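Local atomic coordinates of H subunit of photosynthetic reaction center complex (Rhodopseudomonas palustris, PDB entry 6Z5S), a protein that forms the H subunit of the photosynthetic reaction centre, a chain with one transmembrane helix and a soluble domain that probably caps the quinone-bearing core of the complex. Residues D[186-190]-D[215-220]; D[76-80]-D[111-115]; D[152-156]-D[209-215]. All coordinates share one frame; numbering follows the deposited sequence.

How the contacts relate
Contacts 1 and 3 sit close together, their centres about 12 Å apart, while contact 2 lies about 22 Å from contact 1 and about 27 Å from contact 3, again between centres. Contact 2 closes first along the chain, within the N-terminal region of the H-chain family. The other two follow with their segments interleaved in the order 152-156, 186-190, 209-215 and 215-220, Phe215 being common to both. The loop between strand 205-206 and helix 229-245 is thus held on strand 188-192 and on the end of strand 152-153. Helix 229-245 reaches all three sites, so the N-terminal region and the PRC-barrel domain both pack against one helix.

Contact 1: residues D[186-190]-D[215-220]; sequences RKRVL and FAGVPT
Val189 divides its two methyl groups between different parts of the loop 215-220. CG1 lies 3.7 Å from CG2 of Thr220 and equally near the carbonyl oxygen of Val218, whereas CG2 turns to the carbonyl oxygen of Phe215, also at 3.7 Å. At the branch point itself, CB of Val189 meets CB of Val218 at 3.8 Å. Here an edge strand receives a covering loop mainly through side chains resting on side chains and carbonyl oxygens, with no backbone hydrogen bond between the two segments. The strand is 188-192, outermost within this chain in a four-stranded antiparallel sheet, three of whose strands belong to the PRC-barrel domain; its inner neighbour 174-182 takes up the backbone bonding of Val189 through Val180. The loop leads on to helix 229-245, whose Tyr238 and Tyr239 pack against Val218. Thr220 places CG2 opposite its own carbonyl carbon (chi1 60° for OG1), and this methyl serves two partners, Val189 and the aliphatic chain of Lys187. The lysine crosses it at about a right angle, CD 3.8 Å from CG2. Beyond that point the Lys187 chain bends at chi3 (54°), which swings CE to 3.5 Å from the carbonyl oxygen of Ala216; the ammonium end is modelled too close to that oxygen for its bonding to be judged.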
ATOM      1  N   ARG D 186      16.948  -5.001 -49.318  1.00 99.42           N
ATOM      2  CA  ARG D 186      17.130  -6.368 -48.842  1.00 99.42           C
ATOM      3  C   ARG D 186      17.930  -6.392 -47.543  1.00 99.42           C
ATOM      4  O   ARG D 186      19.032  -6.934 -47.456  1.00 99.42           O
ATOM      5  CB  ARG D 186      17.774  -7.244 -49.916  1.00 99.42           C
ATOM      6  CG  ARG D 186      16.906  -7.433 -51.149  1.00 99.42           C
ATOM      7  CD  ARG D 186      15.753  -8.401 -50.902  1.00 99.42           C
ATOM      8  NE  ARG D 186      14.647  -7.779 -50.174  1.00 99.42           N
ATOM      9  CZ  ARG D 186      13.762  -6.946 -50.715  1.00 99.42           C
ATOM     10  NH1 ARG D 186      13.843  -6.628 -52.000  1.00 99.42           N
ATOM     11  NH2 ARG D 186      12.793  -6.430 -49.972  1.00 99.42           N
ATOM     12  N   LYS D 187      17.345  -5.774 -46.524  1.00 89.86           N
ATOM     13  CA  LYS D 187      17.942  -5.709 -45.202  1.00 89.86           C
ATOM     14  C   LYS D 187      16.841  -5.847 -44.167  1.00 89.86           C
ATOM     15  O   LYS D 187      15.741  -5.317 -44.347  1.00 89.86           O
ATOM     16  CB  LYS D 187      18.706  -4.400 -44.998  1.00 89.86           C
ATOM     17  CG  LYS D 187      19.355  -4.266 -43.636  1.00 89.86           C
ATOM     18  CD  LYS D 187      20.000  -2.906 -43.472  1.00 89.86           C
ATOM     19  CE  LYS D 187      19.008  -1.795 -43.755  1.00 89.86           C
ATOM     20  NZ  LYS D 187      19.608  -0.458 -43.522  1.00 89.86           N
ATOM     21  N   ARG D 188      17.139  -6.563 -43.092  1.00 83.17           N
ATOM     22  CA  ARG D 188      16.179  -6.831 -42.034  1.00 83.17           C
ATOM     23  C   ARG D 188      16.583  -6.071 -40.782  1.00 83.17           C
ATOM     24  O   ARG D 188      17.725  -6.178 -40.327  1.00 83.17           O
ATOM     25  CB  ARG D 188      16.095  -8.329 -41.749  1.00 83.17           C
ATOM     26  CG  ARG D 188      15.663  -9.137 -42.947  1.00 83.17           C
ATOM     27  CD  ARG D 188      15.569 -10.609 -42.614  1.00 83.17           C
ATOM     28  NE  ARG D 188      14.733 -11.318 -43.577  1.00 83.17           N
ATOM     29  CZ  ARG D 188      14.400 -12.599 -43.478  1.00 83.17           C
ATOM     30  NH1 ARG D 188      14.834 -13.322 -42.456  1.00 83.17           N
ATOM     31  NH2 ARG D 188      13.633 -13.157 -44.402  1.00 83.17           N
ATOM     32  N   VAL D 189      15.648  -5.303 -40.236  1.00 69.94           N
ATOM     33  CA  VAL D 189      15.888  -4.519 -39.033  1.00 69.94           C
ATOM     34  C   VAL D 189      14.808  -4.835 -38.012  1.00 69.94           C
ATOM     35  O   VAL D 189      13.677  -5.180 -38.359  1.00 69.94           O
ATOM     36  CB  VAL D 189      15.926  -3.009 -39.333  1.00 69.94           C
ATOM     37  CG1 VAL D 189      17.132  -2.681 -40.181  1.00 69.94           C
ATOM     38  CG2 VAL D 189      14.657  -2.585 -40.027  1.00 69.94           C
ATOM     39  N   LEU D 190      15.160  -4.712 -36.742  1.00 61.26           N
ATOM     40  CA  LEU D 190      14.214  -5.006 -35.681  1.00 61.26           C
ATOM     41  C   LEU D 190      13.396  -3.771 -35.339  1.00 61.26           C
ATOM     42  O   LEU D 190      13.847  -2.635 -35.494  1.00 61.26           O
ATOM     43  CB  LEU D 190      14.938  -5.514 -34.439  1.00 61.26           C
ATOM     44  CG  LEU D 190      15.436  -6.953 -34.547  1.00 61.26           C
ATOM     45  CD1 LEU D 190      16.155  -7.353 -33.287  1.00 61.26           C
ATOM     46  CD2 LEU D 190      14.280  -7.887 -34.819  1.00 61.26           C
ATOM     47  N   PHE D 215      13.732   3.720 -41.512  1.00 70.89           N
ATOM     48  CA  PHE D 215      13.889   2.301 -41.233  1.00 70.89           C
ATOM     49  C   PHE D 215      15.167   1.743 -41.829  1.00 70.89           C
ATOM     50  O   PHE D 215      15.605   0.662 -41.424  1.00 70.89           O
ATOM     51  CB  PHE D 215      12.685   1.528 -41.753  1.00 70.89           C
ATOM     52  CG  PHE D 215      11.455   1.724 -40.937  1.00 70.89           C
ATOM     53  CD1 PHE D 215      11.223   0.947 -39.824  1.00 70.89           C
ATOM     54  CD2 PHE D 215      10.535   2.695 -41.271  1.00 70.89           C
ATOM     55  CE1 PHE D 215      10.096   1.128 -39.066  1.00 70.89           C
ATOM     56  CE2 PHE D 215       9.407   2.882 -40.516  1.00 70.89           C
ATOM     57  CZ  PHE D 215       9.185   2.097 -39.411  1.00 70.89           C
ATOM     58  N   ALA D 216      15.776   2.446 -42.779  1.00 70.97           N
ATOM     59  CA  ALA D 216      17.062   1.997 -43.290  1.00 70.97           C
ATOM     60  C   ALA D 216      18.160   2.146 -42.246  1.00 70.97           C
ATOM     61  O   ALA D 216      19.112   1.360 -42.235  1.00 70.97           O
ATOM     62  CB  ALA D 216      17.425   2.770 -44.554  1.00 70.97           C
ATOM     63  N   GLY D 217      18.040   3.129 -41.360  1.00 63.83           N
ATOM     64  CA  GLY D 217      19.082   3.418 -40.403  1.00 63.83           C
ATOM     65  C   GLY D 217      18.993   2.702 -39.079  1.00 63.83           C
ATOM     66  O   GLY D 217      19.871   2.889 -38.235  1.00 63.83           O
ATOM     67  N   VAL D 218      17.962   1.892 -38.865  1.00 60.91           N
ATOM     68  CA  VAL D 218      17.842   1.159 -37.601  1.00 60.91           C
ATOM     69  C   VAL D 218      19.061   0.264 -37.426  1.00 60.91           C
ATOM     70  O   VAL D 218      19.456  -0.436 -38.377  1.00 60.91           O
ATOM     71  CB  VAL D 218      16.546   0.334 -37.585  1.00 60.91           C
ATOM     72  CG1 VAL D 218      16.434  -0.469 -36.310  1.00 60.91           C
ATOM     73  CG2 VAL D 218      15.348   1.242 -37.745  1.00 60.91           C
ATOM     74  N   PRO D 219      19.705   0.254 -36.259  1.00 60.29           N
ATOM     75  CA  PRO D 219      20.903  -0.575 -36.084  1.00 60.29           C
ATOM     76  C   PRO D 219      20.579  -2.052 -36.243  1.00 60.29           C
ATOM     77  O   PRO D 219      19.672  -2.579 -35.598  1.00 60.29           O
ATOM     78  CB  PRO D 219      21.355  -0.246 -34.658  1.00 60.29           C
ATOM     79  CG  PRO D 219      20.705   1.039 -34.333  1.00 60.29           C
ATOM     80  CD  PRO D 219      19.403   1.035 -35.053  1.00 60.29           C
ATOM     81  N   THR D 220      21.330  -2.716 -37.110  1.00 64.09           N
ATOM     82  CA  THR D 220      21.077  -4.111 -37.430  1.00 64.09           C
ATOM     83  C   THR D 220      21.835  -5.034 -36.488  1.00 64.09           C
ATOM     84  O   THR D 220      22.939  -4.726 -36.034  1.00 64.09           O
ATOM     85  CB  THR D 220      21.479  -4.412 -38.871  1.00 64.09           C
ATOM     86  OG1 THR D 220      22.872  -4.134 -39.042  1.00 64.09           O
ATOM     87  CG2 THR D 220      20.680  -3.559 -39.828  1.00 64.09           C
TER

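Contact 2: residues D[76-80]-D[111-115]; sequences TSNDR and SYAQR
A cation-pi stack between Arg80 and Tyr112 dominates this meeting of two loops in the H-chain N-terminal region, where the chain also borders two other proteins of the complex. The guanidinium lies flat over one face of the phenol ring, with CZ of Arg80 3.9 Å from the ring centroid and the planes only 6° apart. Although the groups are parallel, the side chains themselves cross at about a right angle. A bend at chi3 of Arg80 (74°) turns the guanidinium out of line with its aliphatic stem; CD meanwhile passes close to the carbonyl oxygen of Tyr112. That same oxygen takes a weak hydrogen bond from NH2 of Arg80 at 3.3 Å. Further restraint comes from the carbonyls of Asp105 and Gly106, which accept bonds from NH1 and NH2, so the rotation of the cation is set from its rim while the ring covers a face.

At the other end of the contact, Gln114, the centre of an inverse gamma turn, donates its backbone N-H to the carbonyl oxygen of Asn78, N to O 3.3 Å. Ser77 OG bonds OD1 of Asn78 in the plane of its amide at 3.2 Å, helping to orient the group, and ND2 of Asn78 reaches the backbone of another protein chain. The Gln114 side chain lies alongside the loop 76-80, bent at chi2: its CB sits 3.4 Å from the carbonyl oxygen of Ser77, and OE1 comes to 3.8 Å from CG of Arg80.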
ATOM      1  N   THR D  76      30.393   0.681 -14.541  1.00 44.51           N
ATOM      2  CA  THR D  76      31.001   1.906 -15.045  1.00 44.51           C
ATOM      3  C   THR D  76      31.294   1.824 -16.537  1.00 44.51           C
ATOM      4  O   THR D  76      31.312   2.853 -17.220  1.00 44.51           O
ATOM      5  CB  THR D  76      32.273   2.207 -14.259  1.00 44.51           C
ATOM      6  OG1 THR D  76      31.967   2.213 -12.862  1.00 44.51           O
ATOM      7  CG2 THR D  76      32.826   3.564 -14.637  1.00 44.51           C
ATOM      8  N   SER D  77      31.503   0.621 -17.067  1.00 45.49           N
ATOM      9  CA  SER D  77      31.743   0.481 -18.496  1.00 45.49           C
ATOM     10  C   SER D  77      30.500   0.739 -19.334  1.00 45.49           C
ATOM     11  O   SER D  77      30.619   0.869 -20.554  1.00 45.49           O
ATOM     12  CB  SER D  77      32.279  -0.913 -18.804  1.00 45.49           C
ATOM     13  OG  SER D  77      31.313  -1.904 -18.513  1.00 45.49           O
ATOM     14  N   ASN D  78      29.326   0.821 -18.721  1.00 45.84           N
ATOM     15  CA  ASN D  78      28.089   1.073 -19.443  1.00 45.84           C
ATOM     16  C   ASN D  78      27.786   2.554 -19.595  1.00 45.84           C
ATOM     17  O   ASN D  78      26.783   2.903 -20.223  1.00 45.84           O
ATOM     18  CB  ASN D  78      26.916   0.391 -18.735  1.00 45.84           C
ATOM     19  CG  ASN D  78      27.031  -1.113 -18.739  1.00 45.84           C
ATOM     20  OD1 ASN D  78      28.118  -1.661 -18.880  1.00 45.84           O
ATOM     21  ND2 ASN D  78      25.906  -1.790 -18.589  1.00 45.84           N
ATOM     22  N   ASP D  79      28.634   3.431 -19.057  1.00 45.86           N
ATOM     23  CA  ASP D  79      28.250   4.828 -18.897  1.00 45.86           C
ATOM     24  C   ASP D  79      28.209   5.582 -20.216  1.00 45.86           C
ATOM     25  O   ASP D  79      27.364   6.467 -20.383  1.00 45.86           O
ATOM     26  CB  ASP D  79      29.206   5.526 -17.940  1.00 45.86           C
ATOM     27  CG  ASP D  79      28.995   5.115 -16.509  1.00 45.86           C
ATOM     28  OD1 ASP D  79      28.082   4.307 -16.253  1.00 45.86           O
ATOM     29  OD2 ASP D  79      29.741   5.600 -15.640  1.00 45.86           O
ATOM     30  N   ARG D  80      29.100   5.256 -21.154  1.00 44.76           N
ATOM     31  CA  ARG D  80      29.323   6.076 -22.340  1.00 44.76           C
ATOM     32  C   ARG D  80      29.531   7.523 -21.919  1.00 44.76           C
ATOM     33  O   ARG D  80      28.682   8.377 -22.200  1.00 44.76           O
ATOM     34  CB  ARG D  80      28.157   5.980 -23.323  1.00 44.76           C
ATOM     35  CG  ARG D  80      28.002   4.639 -23.989  1.00 44.76           C
ATOM     36  CD  ARG D  80      26.856   4.669 -24.975  1.00 44.76           C
ATOM     37  NE  ARG D  80      27.180   5.415 -26.182  1.00 44.76           N
ATOM     38  CZ  ARG D  80      26.377   6.305 -26.750  1.00 44.76           C
ATOM     39  NH1 ARG D  80      26.761   6.929 -27.848  1.00 44.76           N
ATOM     40  NH2 ARG D  80      25.199   6.576 -26.217  1.00 44.76           N
ATOM     41  N   SER D 111      19.715   7.962 -26.527  1.00 42.95           N
ATOM     42  CA  SER D 111      20.901   7.415 -25.896  1.00 42.95           C
ATOM     43  C   SER D 111      20.715   5.943 -25.566  1.00 42.95           C
ATOM     44  O   SER D 111      19.597   5.462 -25.372  1.00 42.95           O
ATOM     45  CB  SER D 111      21.224   8.186 -24.624  1.00 42.95           C
ATOM     46  OG  SER D 111      21.156   9.574 -24.855  1.00 42.95           O
ATOM     47  N   TYR D 112      21.831   5.226 -25.505  1.00 45.01           N
ATOM     48  CA  TYR D 112      21.837   3.840 -25.076  1.00 45.01           C
ATOM     49  C   TYR D 112      23.010   3.629 -24.138  1.00 45.01           C
ATOM     50  O   TYR D 112      23.895   4.474 -24.014  1.00 45.01           O
ATOM     51  CB  TYR D 112      21.916   2.876 -26.263  1.00 45.01           C
ATOM     52  CG  TYR D 112      23.080   3.125 -27.185  1.00 45.01           C
ATOM     53  CD1 TYR D 112      22.976   4.017 -28.234  1.00 45.01           C
ATOM     54  CD2 TYR D 112      24.281   2.464 -27.009  1.00 45.01           C
ATOM     55  CE1 TYR D 112      24.031   4.248 -29.075  1.00 45.01           C
ATOM     56  CE2 TYR D 112      25.340   2.688 -27.848  1.00 45.01           C
ATOM     57  CZ  TYR D 112      25.210   3.581 -28.879  1.00 45.01           C
ATOM     58  OH  TYR D 112      26.264   3.813 -29.725  1.00 45.01           O
ATOM     59  N   ALA D 113      22.998   2.497 -23.453  1.00 45.41           N
ATOM     60  CA  ALA D 113      24.088   2.118 -22.574  1.00 45.41           C
ATOM     61  C   ALA D 113      24.992   1.121 -23.279  1.00 45.41           C
ATOM     62  O   ALA D 113      24.545   0.330 -24.109  1.00 45.41           O
ATOM     63  CB  ALA D 113      23.561   1.516 -21.274  1.00 45.41           C
ATOM     64  N   GLN D 114      26.277   1.168 -22.943  1.00 46.45           N
ATOM     65  CA  GLN D 114      27.243   0.227 -23.496  1.00 46.45           C
ATOM     66  C   GLN D 114      27.088  -1.118 -22.791  1.00 46.45           C
ATOM     67  O   GLN D 114      27.924  -1.552 -21.998  1.00 46.45           O
ATOM     68  CB  GLN D 114      28.657   0.768 -23.363  1.00 46.45           C
ATOM     69  CG  GLN D 114      29.625   0.148 -24.337  1.00 46.45           C
ATOM     70  CD  GLN D 114      29.303   0.504 -25.764  1.00 46.45           C
ATOM     71  OE1 GLN D 114      29.058   1.664 -26.083  1.00 46.45           O
ATOM     72  NE2 GLN D 114      29.287  -0.493 -26.632  1.00 46.45           N
ATOM     73  N   ARG D 115      25.975  -1.779 -23.090  1.00 47.38           N
ATOM     74  CA  ARG D 115      25.701  -3.084 -22.522  1.00 47.38           C
ATOM     75  C   ARG D 115      26.628  -4.132 -23.126  1.00 47.38           C
ATOM     76  O   ARG D 115      27.327  -3.896 -24.114  1.00 47.38           O
ATOM     77  CB  ARG D 115      24.248  -3.479 -22.759  1.00 47.38           C
ATOM     78  CG  ARG D 115      23.237  -2.517 -22.194  1.00 47.38           C
ATOM     79  CD  ARG D 115      21.853  -3.118 -22.234  1.00 47.38           C
ATOM     80  NE  ARG D 115      21.544  -3.870 -21.033  1.00 47.38           N
ATOM     81  CZ  ARG D 115      20.408  -4.521 -20.837  1.00 47.38           C
ATOM     82  NH1 ARG D 115      19.468  -4.517 -21.766  1.00 47.38           N
ATOM     83  NH2 ARG D 115      20.219  -5.178 -19.709  1.00 47.38           N
TER

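Contact 3: residues D[152-156]-D[209-215]; sequences VVGCD and AIRGDQF
Gly154 and Gly212 bring their backbones directly together, the alpha carbons 3.6 Å apart with no side chain on either to separate them. On one flank of this close pass, Asp156 reaches across to the opposite loop: its OD1 accepts the backbone N-H of Gly212 at 3.2 Å, nearly straight at 157°, with the donor on the syn side of the carboxylate yet 30° out of its plane. With CG set between its own backbone N and carbonyl carbon (chi1 63°), the carboxylate also lies against CB of Arg211. Next to it, Cys155 N gives a weak, bent bond to the carbonyl oxygen of Ile210 at 2.9 Å. The other flank is apolar. The edge of the Phe215 ring faces the glycines, CE2 standing 3.8 Å from CA of Gly154, while CG2 of Val152 approaches CZ of the ring at 3.9 Å.

A second shell holds these groups in place. Ile210 lays CD1 over the centre of one face of the phenyl ring. Within the loop, Gln214 OE1 accepts the N-H of Arg211 at 3.2 Å, and the arginine's NE forms a salt bridge with OD1 of Asp213, its hydrogen bond weak, while the charged end of the arginine leads away from the segment 152-156. Tyr239 of helix 229-245 touches both Ile210 and Phe215. Further out, Val153 pairs through its backbone with Val205 and Val207, and the contact lies just beyond the short parallel pairing of strands 152-153 and 205-206, in the PRC-barrel domain.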
ATOM      1  N   VAL D 152       5.012  -2.389 -42.883  1.00 87.78           N
ATOM      2  CA  VAL D 152       5.141  -1.360 -41.861  1.00 87.78           C
ATOM      3  C   VAL D 152       5.341  -0.008 -42.525  1.00 87.78           C
ATOM      4  O   VAL D 152       6.097   0.125 -43.500  1.00 87.78           O
ATOM      5  CB  VAL D 152       6.299  -1.694 -40.906  1.00 87.78           C
ATOM      6  CG1 VAL D 152       7.589  -1.799 -41.674  1.00 87.78           C
ATOM      7  CG2 VAL D 152       6.414  -0.647 -39.814  1.00 87.78           C
ATOM      8  N   VAL D 153       4.676   1.002 -41.974  1.00 86.25           N
ATOM      9  CA  VAL D 153       4.635   2.345 -42.527  1.00 86.25           C
ATOM     10  C   VAL D 153       5.233   3.315 -41.517  1.00 86.25           C
ATOM     11  O   VAL D 153       5.109   3.132 -40.301  1.00 86.25           O
ATOM     12  CB  VAL D 153       3.184   2.734 -42.898  1.00 86.25           C
ATOM     13  CG1 VAL D 153       2.346   2.940 -41.651  1.00 86.25           C
ATOM     14  CG2 VAL D 153       3.158   3.964 -43.763  1.00 86.25           C
ATOM     15  N   GLY D 154       5.895   4.350 -42.029  1.00 83.89           N
ATOM     16  CA  GLY D 154       6.552   5.331 -41.185  1.00 83.89           C
ATOM     17  C   GLY D 154       5.596   6.219 -40.418  1.00 83.89           C
ATOM     18  O   GLY D 154       4.436   5.860 -40.213  1.00 83.89           O
ATOM     19  N   CYS D 155       6.078   7.376 -39.967  1.00 86.34           N
ATOM     20  CA  CYS D 155       5.216   8.354 -39.316  1.00 86.34           C
ATOM     21  C   CYS D 155       4.642   9.357 -40.298  1.00 86.34           C
ATOM     22  O   CYS D 155       3.535   9.861 -40.087  1.00 86.34           O
ATOM     23  CB  CYS D 155       5.981   9.102 -38.225  1.00 86.34           C
ATOM     24  SG  CYS D 155       5.008  10.355 -37.366  1.00 86.34           S
ATOM     25  N   ASP D 156       5.370   9.663 -41.365  1.00 85.27           N
ATOM     26  CA  ASP D 156       4.886  10.556 -42.402  1.00 85.27           C
ATOM     27  C   ASP D 156       4.072   9.829 -43.462  1.00 85.27           C
ATOM     28  O   ASP D 156       3.884  10.361 -44.561  1.00 85.27           O
ATOM     29  CB  ASP D 156       6.059  11.291 -43.046  1.00 85.27           C
ATOM     30  CG  ASP D 156       7.013  10.355 -43.746  1.00 85.27           C
ATOM     31  OD1 ASP D 156       6.993   9.148 -43.441  1.00 85.27           O
ATOM     32  OD2 ASP D 156       7.789  10.827 -44.597  1.00 85.27           O
ATOM     33  N   ALA D 209       7.205   6.984 -34.465  1.00 71.23           N
ATOM     34  CA  ALA D 209       8.422   7.556 -33.902  1.00 71.23           C
ATOM     35  C   ALA D 209       9.333   8.097 -34.993  1.00 71.23           C
ATOM     36  O   ALA D 209       9.775   9.247 -34.929  1.00 71.23           O
ATOM     37  CB  ALA D 209       9.150   6.514 -33.058  1.00 71.23           C
ATOM     38  N   ILE D 210       9.626   7.285 -36.001  1.00 71.99           N
ATOM     39  CA  ILE D 210      10.430   7.704 -37.135  1.00 71.99           C
ATOM     40  C   ILE D 210       9.554   7.662 -38.376  1.00 71.99           C
ATOM     41  O   ILE D 210       8.447   7.127 -38.362  1.00 71.99           O
ATOM     42  CB  ILE D 210      11.678   6.828 -37.318  1.00 71.99           C
ATOM     43  CG1 ILE D 210      11.278   5.442 -37.812  1.00 71.99           C
ATOM     44  CG2 ILE D 210      12.429   6.713 -36.011  1.00 71.99           C
ATOM     45  CD1 ILE D 210      12.417   4.467 -37.860  1.00 71.99           C
ATOM     46  N   ARG D 211      10.066   8.233 -39.457  1.00 77.16           N
ATOM     47  CA  ARG D 211       9.334   8.231 -40.709  1.00 77.16           C
ATOM     48  C   ARG D 211       9.770   7.049 -41.568  1.00 77.16           C
ATOM     49  O   ARG D 211      10.616   6.244 -41.178  1.00 77.16           O
ATOM     50  CB  ARG D 211       9.522   9.553 -41.440  1.00 77.16           C
ATOM     51  CG  ARG D 211      10.954   9.940 -41.663  1.00 77.16           C
ATOM     52  CD  ARG D 211      11.038  11.186 -42.514  1.00 77.16           C
ATOM     53  NE  ARG D 211      12.388  11.387 -43.017  1.00 77.16           N
ATOM     54  CZ  ARG D 211      13.296  12.146 -42.418  1.00 77.16           C
ATOM     55  NH1 ARG D 211      14.505  12.272 -42.941  1.00 77.16           N
ATOM     56  NH2 ARG D 211      12.989  12.779 -41.294  1.00 77.16           N
ATOM     57  N   GLY D 212       9.196   6.960 -42.767  1.00 76.43           N
ATOM     58  CA  GLY D 212       9.286   5.728 -43.536  1.00 76.43           C
ATOM     59  C   GLY D 212      10.695   5.367 -43.963  1.00 76.43           C
ATOM     60  O   GLY D 212      11.080   4.197 -43.921  1.00 76.43           O
ATOM     61  N   ASP D 213      11.479   6.353 -44.392  1.00 74.93           N
ATOM     62  CA  ASP D 213      12.814   6.043 -44.888  1.00 74.93           C
ATOM     63  C   ASP D 213      13.767   5.687 -43.760  1.00 74.93           C
ATOM     64  O   ASP D 213      14.696   4.896 -43.961  1.00 74.93           O
ATOM     65  CB  ASP D 213      13.369   7.221 -45.679  1.00 74.93           C
ATOM     66  CG  ASP D 213      13.340   8.507 -44.891  1.00 74.93           C
ATOM     67  OD1 ASP D 213      12.246   8.894 -44.433  1.00 74.93           O
ATOM     68  OD2 ASP D 213      14.410   9.122 -44.715  1.00 74.93           O
ATOM     69  N   GLN D 214      13.550   6.250 -42.570  1.00 72.79           N
ATOM     70  CA  GLN D 214      14.468   6.057 -41.456  1.00 72.79           C
ATOM     71  C   GLN D 214      14.624   4.599 -41.061  1.00 72.79           C
ATOM     72  O   GLN D 214      15.575   4.271 -40.345  1.00 72.79           O
ATOM     73  CB  GLN D 214      14.001   6.870 -40.255  1.00 72.79           C
ATOM     74  CG  GLN D 214      13.911   8.347 -40.536  1.00 72.79           C
ATOM     75  CD  GLN D 214      13.920   9.176 -39.278  1.00 72.79           C
ATOM     76  OE1 GLN D 214      12.875   9.591 -38.790  1.00 72.79           O
ATOM     77  NE2 GLN D 214      15.106   9.419 -38.744  1.00 72.79           N
ATOM     78  N   PHE D 215      13.732   3.720 -41.512  1.00 70.89           N
ATOM     79  CA  PHE D 215      13.889   2.301 -41.233  1.00 70.89           C
ATOM     80  C   PHE D 215      15.167   1.743 -41.829  1.00 70.89           C
ATOM     81  O   PHE D 215      15.605   0.662 -41.424  1.00 70.89           O
ATOM     82  CB  PHE D 215      12.685   1.528 -41.753  1.00 70.89           C
ATOM     83  CG  PHE D 215      11.455   1.724 -40.937  1.00 70.89           C
ATOM     84  CD1 PHE D 215      11.223   0.947 -39.824  1.00 70.89           C
ATOM     85  CD2 PHE D 215      10.535   2.695 -41.271  1.00 70.89           C
ATOM     86  CE1 PHE D 215      10.096   1.128 -39.066  1.00 70.89           C
ATOM     87  CE2 PHE D 215       9.407   2.882 -40.516  1.00 70.89           C
ATOM     88  CZ  PHE D 215       9.185   2.097 -39.411  1.00 70.89           C
TER